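Long-range contacts in agmatinase (PDB 1WOH), which probably hydrolyses agmatine to putrescine and urea, using two manganese ions in each subunit: residues Q141-L146 with S227-G232; V179-L184 with H199-M204; S122-L127 with D271-A276. One frame throughout, in Å; residues are numbered along the deposited sequence.

How the contacts relate
Followed from the N terminus, the chain first reaches residues 122-127, then 141-146, then 179-184, and afterwards returns in reverse order to 199-204, 227-232 and 271-276. The three contacts therefore nest like brackets and none cross: contact 2 closes a short loop through one helix, contact 1 encloses it, and contact 3 encloses both. Strands 266-273, 223-229, 137-142, 173-181 and 200-203 lie side by side in this order in the parallel sheet. Contact 1 joins the third to the second, contact 2 joins the last two, and contact 3 sets helix 124-128 against the first. Contact 1 touches both others, whereas contacts 2 and 3 stay about 11 Å apart at their nearest atoms.

Contact 1: residues Q141-L146 with S227-G232; sequences QLDAHL and SVDVDG
Gln141 pairs with Ser227 and Leu142 with Val228 in a parallel ladder, in which Leu142 N donates to Ser227 O (2.9 Å) and Leu142 O accepts from Asp229 N (3.0 Å). Leu142 CD1 meets Val228 CG2 at 4.2 Å on one face of the sheet. At and just past the strand ends, three carboxylates converge. Asp143 OD1 lies 3.0 Å from Asp229 OD2 and 3.1 Å from Asp231 OD1, acceptor against acceptor; the planes of Asp143 and Asp229 are turned 58° apart. Two Asx turns hold the acids in place: Asp143 OD1 accepts from His145 N, and Asp229 OD1 from Asp231 N. Asp231 CG sits between the backbone N and the carbonyl carbon (chi1 69°), and its OD1 takes the N-H of Ala144 at 3.1 Å on the syn side, though tilted out of the carboxylate plane. The other oxygen, OD2, faces the edge of the His145 ring near its plane, 3.2 Å from ND1, with carboxylate and ring almost perpendicular (84°). At Gly232 a CB would run into Asp143 N, so the close backbone approach suits glycine. Gln141 NE2 binds Asp143 OD2 from above its plane (3.0 Å) and also Leu146 O, while Gln141 OE1 is held by Thr178, which fixes the amide's rotation. Asp143, His145, Asp229 and Asp231 are manganese ligands, joined by His121 and Asp147, at the dinuclear site of the arginase fold. With no metal bound in this chain, the crowded acceptors would probably repel one another, a cost that two manganese ions would be expected to repay.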
loop_
_atom_site.group_PDB
_atom_site.type_symbol
_atom_site.label_atom_id
_atom_site.label_comp_id
_atom_site.label_asym_id
_atom_site.label_seq_id
_atom_site.Cartn_x
_atom_site.Cartn_y
_atom_site.Cartn_z
ATOM N N GLN A 141 -20.943 -4.270 25.718
ATOM C CA GLN A 141 -20.385 -4.535 24.401
ATOM C C GLN A 141 -20.506 -3.385 23.403
ATOM O O GLN A 141 -21.616 -2.928 23.113
ATOM C CB GLN A 141 -21.094 -5.793 23.858
ATOM C CG GLN A 141 -20.975 -6.059 22.373
ATOM C CD GLN A 141 -21.963 -7.122 21.890
ATOM O OE1 GLN A 141 -22.852 -7.553 22.635
ATOM N NE2 GLN A 141 -21.821 -7.534 20.632
ATOM N N LEU A 142 -19.369 -2.907 22.892
ATOM C CA LEU A 142 -19.374 -1.851 21.874
ATOM C C LEU A 142 -19.234 -2.657 20.590
ATOM O O LEU A 142 -18.302 -3.447 20.455
ATOM C CB LEU A 142 -18.182 -0.906 22.035
ATOM C CG LEU A 142 -18.150 -0.020 23.285
ATOM C CD1 LEU A 142 -17.027 0.984 23.139
ATOM C CD2 LEU A 142 -19.465 0.714 23.454
ATOM N N ASP A 143 -20.133 -2.456 19.639
ATOM C CA ASP A 143 -20.096 -3.297 18.447
ATOM C C ASP A 143 -21.098 -2.813 17.412
ATOM O O ASP A 143 -22.155 -2.281 17.762
ATOM C CB ASP A 143 -20.498 -4.717 18.887
ATOM C CG ASP A 143 -19.934 -5.809 18.010
ATOM O OD1 ASP A 143 -19.744 -5.586 16.797
ATOM O OD2 ASP A 143 -19.705 -6.918 18.549
ATOM N N ALA A 144 -20.777 -3.002 16.137
ATOM C CA ALA A 144 -21.701 -2.642 15.075
ATOM C C ALA A 144 -22.653 -3.827 14.907
ATOM O O ALA A 144 -23.752 -3.683 14.383
ATOM C CB ALA A 144 -20.946 -2.408 13.771
ATOM N N HIS A 145 -22.216 -5.001 15.353
ATOM C CA HIS A 145 -23.023 -6.210 15.208
ATOM C C HIS A 145 -23.412 -6.830 16.551
ATOM O O HIS A 145 -22.696 -6.694 17.538
ATOM C CB HIS A 145 -22.253 -7.229 14.348
ATOM C CG HIS A 145 -21.707 -6.649 13.076
ATOM N ND1 HIS A 145 -20.362 -6.407 12.884
ATOM C CD2 HIS A 145 -22.327 -6.233 11.947
ATOM C CE1 HIS A 145 -20.179 -5.868 11.691
ATOM N NE2 HIS A 145 -21.356 -5.751 11.102
ATOM N N LEU A 146 -24.554 -7.513 16.590
ATOM C CA LEU A 146 -25.012 -8.120 17.837
ATOM C C LEU A 146 -24.166 -9.317 18.280
ATOM O O LEU A 146 -23.888 -9.478 19.467
ATOM C CB LEU A 146 -26.481 -8.535 17.716
ATOM C CG LEU A 146 -27.132 -9.047 19.006
ATOM C CD1 LEU A 146 -27.153 -7.944 20.060
ATOM C CD2 LEU A 146 -28.541 -9.516 18.701
ATOM N N SER A 227 -16.359 -5.525 26.335
ATOM C CA SER A 227 -15.939 -6.157 25.091
ATOM C C SER A 227 -16.001 -5.061 24.044
ATOM O O SER A 227 -17.076 -4.552 23.737
ATOM C CB SER A 227 -16.859 -7.305 24.675
ATOM O OG SER A 227 -16.411 -7.837 23.435
ATOM N N VAL A 228 -14.845 -4.682 23.511
ATOM C CA VAL A 228 -14.802 -3.632 22.509
ATOM C C VAL A 228 -14.436 -4.176 21.137
ATOM O O VAL A 228 -13.303 -4.597 20.910
ATOM C CB VAL A 228 -13.776 -2.536 22.877
ATOM C CG1 VAL A 228 -13.762 -1.452 21.787
ATOM C CG2 VAL A 228 -14.133 -1.927 24.232
ATOM N N ASP A 229 -15.414 -4.201 20.241
ATOM C CA ASP A 229 -15.183 -4.629 18.866
ATOM C C ASP A 229 -14.889 -3.298 18.162
ATOM O O ASP A 229 -15.724 -2.391 18.181
ATOM C CB ASP A 229 -16.447 -5.263 18.286
ATOM C CG ASP A 229 -16.269 -5.722 16.849
ATOM O OD1 ASP A 229 -15.447 -5.133 16.121
ATOM O OD2 ASP A 229 -16.972 -6.668 16.440
ATOM N N VAL A 230 -13.715 -3.162 17.561
ATOM C CA VAL A 230 -13.379 -1.900 16.914
ATOM C C VAL A 230 -14.340 -1.477 15.806
ATOM O O VAL A 230 -14.404 -0.288 15.485
ATOM C CB VAL A 230 -11.914 -1.899 16.367
ATOM C CG1 VAL A 230 -10.952 -2.340 17.460
ATOM C CG2 VAL A 230 -11.786 -2.805 15.153
ATOM N N ASP A 231 -15.111 -2.406 15.234
ATOM C CA ASP A 231 -16.016 -1.979 14.169
ATOM C C ASP A 231 -17.206 -1.206 14.727
ATOM O O ASP A 231 -18.046 -0.696 13.974
ATOM C CB ASP A 231 -16.458 -3.149 13.249
ATOM C CG ASP A 231 -17.386 -4.150 13.920
ATOM O OD1 ASP A 231 -18.058 -3.806 14.908
ATOM O OD2 ASP A 231 -17.449 -5.296 13.418
ATOM N N GLY A 232 -17.263 -1.104 16.054
ATOM C CA GLY A 232 -18.313 -0.321 16.681
ATOM C C GLY A 232 -18.037 1.141 16.345
ATOM O O GLY A 232 -18.946 1.977 16.272
#

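Contact 2: residues V179-L184 with H199-M204; sequences VGLRGL and HTIIPM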
loop_
_atom_site.group_PDB
_atom_site.type_symbol
_atom_site.label_atom_id
_atom_site.label_comp_id
_atom_site.label_asym_id
_atom_site.label_seq_id
_atom_site.Cartn_x
_atom_site.Cartn_y
_atom_site.Cartn_z
ATOM N N VAL A 179 -24.043 -1.658 22.461
ATOM C CA VAL A 179 -24.195 -0.305 21.950
ATOM C C VAL A 179 -23.430 -0.072 20.654
ATOM O O VAL A 179 -22.269 -0.456 20.541
ATOM C CB VAL A 179 -23.703 0.712 23.003
ATOM C CG1 VAL A 179 -23.929 2.135 22.512
ATOM C CG2 VAL A 179 -24.411 0.460 24.325
ATOM N N GLY A 180 -24.094 0.564 19.688
ATOM C CA GLY A 180 -23.468 0.870 18.415
ATOM C C GLY A 180 -24.007 0.100 17.224
ATOM O O GLY A 180 -23.561 0.312 16.095
ATOM N N LEU A 181 -24.980 -0.774 17.466
ATOM C CA LEU A 181 -25.553 -1.595 16.402
ATOM C C LEU A 181 -26.091 -0.800 15.218
ATOM O O LEU A 181 -26.770 0.219 15.385
ATOM C CB LEU A 181 -26.672 -2.482 16.960
ATOM C CG LEU A 181 -26.322 -3.464 18.084
ATOM C CD1 LEU A 181 -27.553 -4.283 18.437
ATOM C CD2 LEU A 181 -25.190 -4.385 17.644
ATOM N N ARG A 182 -25.795 -1.294 14.019
ATOM C CA ARG A 182 -26.234 -0.661 12.781
ATOM C C ARG A 182 -25.953 -1.610 11.619
ATOM O O ARG A 182 -25.207 -2.583 11.767
ATOM C CB ARG A 182 -25.478 0.654 12.577
ATOM C CG ARG A 182 -23.967 0.489 12.505
ATOM C CD ARG A 182 -23.270 1.844 12.617
ATOM N NE ARG A 182 -21.837 1.757 12.361
ATOM C CZ ARG A 182 -20.913 1.468 13.273
ATOM N NH1 ARG A 182 -21.252 1.231 14.535
ATOM N NH2 ARG A 182 -19.637 1.427 12.915
ATOM N N GLY A 183 -26.553 -1.333 10.467
ATOM C CA GLY A 183 -26.341 -2.181 9.310
ATOM C C GLY A 183 -27.650 -2.624 8.688
ATOM O O GLY A 183 -28.689 -2.592 9.340
ATOM N N LEU A 184 -27.608 -3.042 7.429
ATOM C CA LEU A 184 -28.824 -3.469 6.750
ATOM C C LEU A 184 -29.303 -4.843 7.191
ATOM O O LEU A 184 -30.496 -5.141 7.106
ATOM C CB LEU A 184 -28.612 -3.495 5.234
ATOM C CG LEU A 184 -28.243 -2.179 4.548
ATOM C CD1 LEU A 184 -28.118 -2.422 3.055
ATOM C CD2 LEU A 184 -29.304 -1.122 4.830
ATOM N N HIS A 199 -31.643 -8.790 27.438
ATOM C CA HIS A 199 -30.465 -8.023 27.027
ATOM C C HIS A 199 -30.895 -6.645 26.530
ATOM O O HIS A 199 -32.020 -6.456 26.061
ATOM C CB HIS A 199 -29.696 -8.758 25.926
ATOM C CG HIS A 199 -28.983 -9.991 26.395
ATOM N ND1 HIS A 199 -29.185 -10.547 27.640
ATOM C CD2 HIS A 199 -28.078 -10.783 25.774
ATOM C CE1 HIS A 199 -28.433 -11.627 27.766
ATOM N NE2 HIS A 199 -27.751 -11.792 26.645
ATOM N N THR A 200 -29.990 -5.679 26.639
ATOM C CA THR A 200 -30.274 -4.314 26.212
ATOM C C THR A 200 -29.577 -4.021 24.892
ATOM O O THR A 200 -28.359 -4.146 24.776
ATOM C CB THR A 200 -29.811 -3.307 27.277
ATOM O OG1 THR A 200 -30.446 -3.619 28.523
ATOM C CG2 THR A 200 -30.181 -1.881 26.873
ATOM N N ILE A 201 -30.368 -3.636 23.901
ATOM C CA ILE A 201 -29.864 -3.343 22.572
ATOM C C ILE A 201 -29.965 -1.848 22.311
ATOM O O ILE A 201 -31.059 -1.290 22.281
ATOM C CB ILE A 201 -30.681 -4.122 21.513
ATOM C CG1 ILE A 201 -30.458 -5.624 21.707
ATOM C CG2 ILE A 201 -30.302 -3.675 20.111
ATOM C CD1 ILE A 201 -31.157 -6.494 20.671
ATOM N N ILE A 202 -28.820 -1.200 22.132
ATOM C CA ILE A 202 -28.803 0.238 21.883
ATOM C C ILE A 202 -28.215 0.553 20.510
ATOM O O ILE A 202 -26.997 0.591 20.337
ATOM C CB ILE A 202 -27.989 0.978 22.977
ATOM C CG1 ILE A 202 -28.536 0.618 24.365
ATOM C CG2 ILE A 202 -28.085 2.486 22.766
ATOM C CD1 ILE A 202 -27.736 1.208 25.533
ATOM N N PRO A 203 -29.080 0.775 19.509
ATOM C CA PRO A 203 -28.646 1.088 18.142
ATOM C C PRO A 203 -27.812 2.367 18.124
ATOM O O PRO A 203 -27.971 3.223 18.991
ATOM C CB PRO A 203 -29.963 1.264 17.392
ATOM C CG PRO A 203 -30.933 0.432 18.186
ATOM C CD PRO A 203 -30.549 0.744 19.598
ATOM N N MET A 204 -26.923 2.492 17.142
ATOM C CA MET A 204 -26.083 3.684 17.028
ATOM C C MET A 204 -26.956 4.934 16.893
ATOM O O MET A 204 -26.594 6.005 17.378
ATOM C CB MET A 204 -25.160 3.563 15.812
ATOM C CG MET A 204 -24.214 4.734 15.612
ATOM S SD MET A 204 -23.062 4.964 16.976
ATOM C CE MET A 204 -22.943 6.750 17.002
#
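Leu181 O accepts from Met204 N, just past the end of strand 200-203, in a nearly straight hydrogen bond of 2.9 Å (172° at the hydrogen); Pro203 CA lies close to the same oxygen. The contact closes a beta-alpha-beta crossover: strand 173-181 leads through helix 188-196 to strand 200-203, the outermost strand of the arginase-type parallel sheet on this side within the chain. Pro203 occupies the N-cap position of helix 204-209, so the N-H that Met204 gives to Leu181 belongs to the first residue of that helix and ties the start of the helix to the end of the adjacent strand 173-181. One step back, Ile202 O accepts from Gly180 N at 3.0 Å, and the CA-H of Val179 also points at it. Gly180 has a positive phi of 111°, at which a CB would collide with the preceding carbonyl, so the backbone by itself calls for glycine. Its own O is met in the carbonyl plane by Arg182 NH1 (2.9 Å). From a CG set close to both backbone neighbours (chi1 59°), the Arg182 chain runs extended to NE, with CD alongside Met204 CB at 4.1 Å. The guanidinium also joins this backbone to Gly232 O, next to the manganese ligand Asp231, and to Glu245 O. On the sheet face that carries Val179 and Ile202 the two lie side by side, CG2 of the first against CD1 of the second at 3.6 Å, and Val179 also packs on Ile257 of helix 251-264. Leu69 of a second subunit packs on Ile201 and Pro203. Leu181 and Ile201 meet at about a right angle, and Leu181 CD1 presses to 3.3 Å from Ile201 CG2, closer than carbons normally pack.

Contact 3: residues S122-L127 with D271-A276; sequences SVSYPL and DLVELA
Ser124 OG donates to Asp271 OD2 on strand 266-273 at 2.9 Å, although the hydroxyl is modelled too close to another atom and the bond is therefore somewhat doubtful. Beside it Val123 CG2 touches Val273 CG1 at 3.8 Å, the two side chains running alongside each other but pointing opposite ways. Leu127 CD2 lies against Asp271 CB at 4.1 Å. One shell out, Tyr225 OH shares OD2 with the serine, and OD1 is bonded to Ser227 OG. An alanine in place of Asp271 would keep CB and its contact with Leu127, but would probably leave the hydroxyls of Tyr225 and Ser227 without their carboxylate partner, and His121 less firmly oriented through Ser227. Ser227 OG is also hydrogen-bonded to His121 NE2, so Asp271 probably helps, through the serine, to orient a first-shell ligand. This second-shell relay adjoins the two-manganese site that arginase-family enzymes build at the C-terminal ends of their parallel strands.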
loop_
_atom_site.group_PDB
_atom_site.type_symbol
_atom_site.label_atom_id
_atom_site.label_comp_id
_atom_site.label_asym_id
_atom_site.label_seq_id
_atom_site.Cartn_x
_atom_site.Cartn_y
_atom_site.Cartn_z
ATOM N N SER A 122 -14.757 -14.050 17.957
ATOM C CA SER A 122 -15.064 -15.356 18.515
ATOM C C SER A 122 -14.250 -15.637 19.778
ATOM O O SER A 122 -14.643 -16.471 20.593
ATOM C CB SER A 122 -14.807 -16.463 17.488
ATOM O OG SER A 122 -13.448 -16.870 17.497
ATOM N N VAL A 123 -13.127 -14.942 19.954
ATOM C CA VAL A 123 -12.303 -15.177 21.138
ATOM C C VAL A 123 -12.990 -14.760 22.445
ATOM O O VAL A 123 -12.604 -15.222 23.523
ATOM C CB VAL A 123 -10.929 -14.462 21.035
ATOM C CG1 VAL A 123 -10.199 -14.916 19.773
ATOM C CG2 VAL A 123 -11.116 -12.953 21.052
ATOM N N SER A 124 -14.000 -13.897 22.358
ATOM C CA SER A 124 -14.711 -13.442 23.556
ATOM C C SER A 124 -15.381 -14.604 24.285
ATOM O O SER A 124 -15.542 -14.564 25.502
ATOM C CB SER A 124 -15.774 -12.400 23.204
ATOM O OG SER A 124 -15.190 -11.231 22.662
ATOM N N TYR A 125 -15.770 -15.637 23.545
ATOM C CA TYR A 125 -16.413 -16.788 24.169
ATOM C C TYR A 125 -15.466 -17.509 25.134
ATOM O O TYR A 125 -15.748 -17.588 26.330
ATOM C CB TYR A 125 -16.956 -17.747 23.097
ATOM C CG TYR A 125 -17.281 -19.137 23.612
ATOM C CD1 TYR A 125 -17.969 -19.316 24.813
ATOM C CD2 TYR A 125 -16.893 -20.272 22.896
ATOM C CE1 TYR A 125 -18.261 -20.597 25.296
ATOM C CE2 TYR A 125 -17.182 -21.562 23.368
ATOM C CZ TYR A 125 -17.863 -21.713 24.568
ATOM O OH TYR A 125 -18.134 -22.976 25.054
ATOM N N PRO A 126 -14.327 -18.034 24.642
ATOM C CA PRO A 126 -13.424 -18.722 25.569
ATOM C C PRO A 126 -12.851 -17.820 26.659
ATOM O O PRO A 126 -12.546 -18.280 27.759
ATOM C CB PRO A 126 -12.355 -19.317 24.648
ATOM C CG PRO A 126 -12.374 -18.418 23.450
ATOM C CD PRO A 126 -13.849 -18.155 23.252
ATOM N N LEU A 127 -12.710 -16.532 26.353
ATOM C CA LEU A 127 -12.213 -15.567 27.331
ATOM C C LEU A 127 -13.226 -15.494 28.477
ATOM O O LEU A 127 -12.870 -15.596 29.655
ATOM C CB LEU A 127 -12.086 -14.184 26.680
ATOM C CG LEU A 127 -10.731 -13.538 26.389
ATOM C CD1 LEU A 127 -9.623 -14.557 26.341
ATOM C CD2 LEU A 127 -10.842 -12.758 25.079
ATOM N N ASP A 271 -11.806 -6.827 26.632
ATOM C CA ASP A 271 -11.186 -7.396 25.448
ATOM C C ASP A 271 -11.305 -6.376 24.330
ATOM O O ASP A 271 -12.229 -5.559 24.309
ATOM C CB ASP A 271 -11.758 -8.790 25.057
ATOM C CG ASP A 271 -13.195 -8.762 24.531
ATOM O OD1 ASP A 271 -13.599 -7.811 23.830
ATOM O OD2 ASP A 271 -13.922 -9.752 24.792
ATOM N N LEU A 272 -10.320 -6.380 23.443
ATOM C CA LEU A 272 -10.262 -5.456 22.312
ATOM C C LEU A 272 -10.129 -6.384 21.120
ATOM O O LEU A 272 -9.079 -7.007 20.930
ATOM C CB LEU A 272 -9.028 -4.558 22.454
ATOM C CG LEU A 272 -8.874 -3.342 21.526
ATOM C CD1 LEU A 272 -8.649 -3.796 20.091
ATOM C CD2 LEU A 272 -10.114 -2.473 21.619
ATOM N N VAL A 273 -11.192 -6.478 20.324
ATOM C CA VAL A 273 -11.213 -7.406 19.196
ATOM C C VAL A 273 -11.518 -6.845 17.807
ATOM O O VAL A 273 -11.964 -5.710 17.655
ATOM C CB VAL A 273 -12.237 -8.545 19.465
ATOM C CG1 VAL A 273 -11.919 -9.244 20.781
ATOM C CG2 VAL A 273 -13.653 -7.979 19.512
ATOM N N GLU A 274 -11.249 -7.679 16.803
ATOM C CA GLU A 274 -11.504 -7.385 15.392
ATOM C C GLU A 274 -10.648 -6.312 14.715
ATOM O O GLU A 274 -10.970 -5.848 13.625
ATOM C CB GLU A 274 -12.991 -7.065 15.205
ATOM C CG GLU A 274 -13.934 -8.252 15.473
ATOM C CD GLU A 274 -13.996 -9.259 14.327
ATOM O OE1 GLU A 274 -13.698 -8.877 13.179
ATOM O OE2 GLU A 274 -14.368 -10.433 14.573
ATOM N N LEU A 275 -9.559 -5.908 15.352
ATOM C CA LEU A 275 -8.675 -4.927 14.731
ATOM C C LEU A 275 -7.911 -5.675 13.629
ATOM O O LEU A 275 -7.404 -6.771 13.870
ATOM C CB LEU A 275 -7.669 -4.403 15.764
ATOM C CG LEU A 275 -6.983 -3.037 15.636
ATOM C CD1 LEU A 275 -5.589 -3.140 16.259
ATOM C CD2 LEU A 275 -6.892 -2.585 14.203
ATOM N N ALA A 276 -7.844 -5.098 12.428
ATOM C CA ALA A 276 -7.112 -5.698 11.309
ATOM C C ALA A 276 -6.107 -4.651 10.836
ATOM O O ALA A 276 -6.420 -3.828 9.978
ATOM C CB ALA A 276 -8.059 -6.054 10.169
#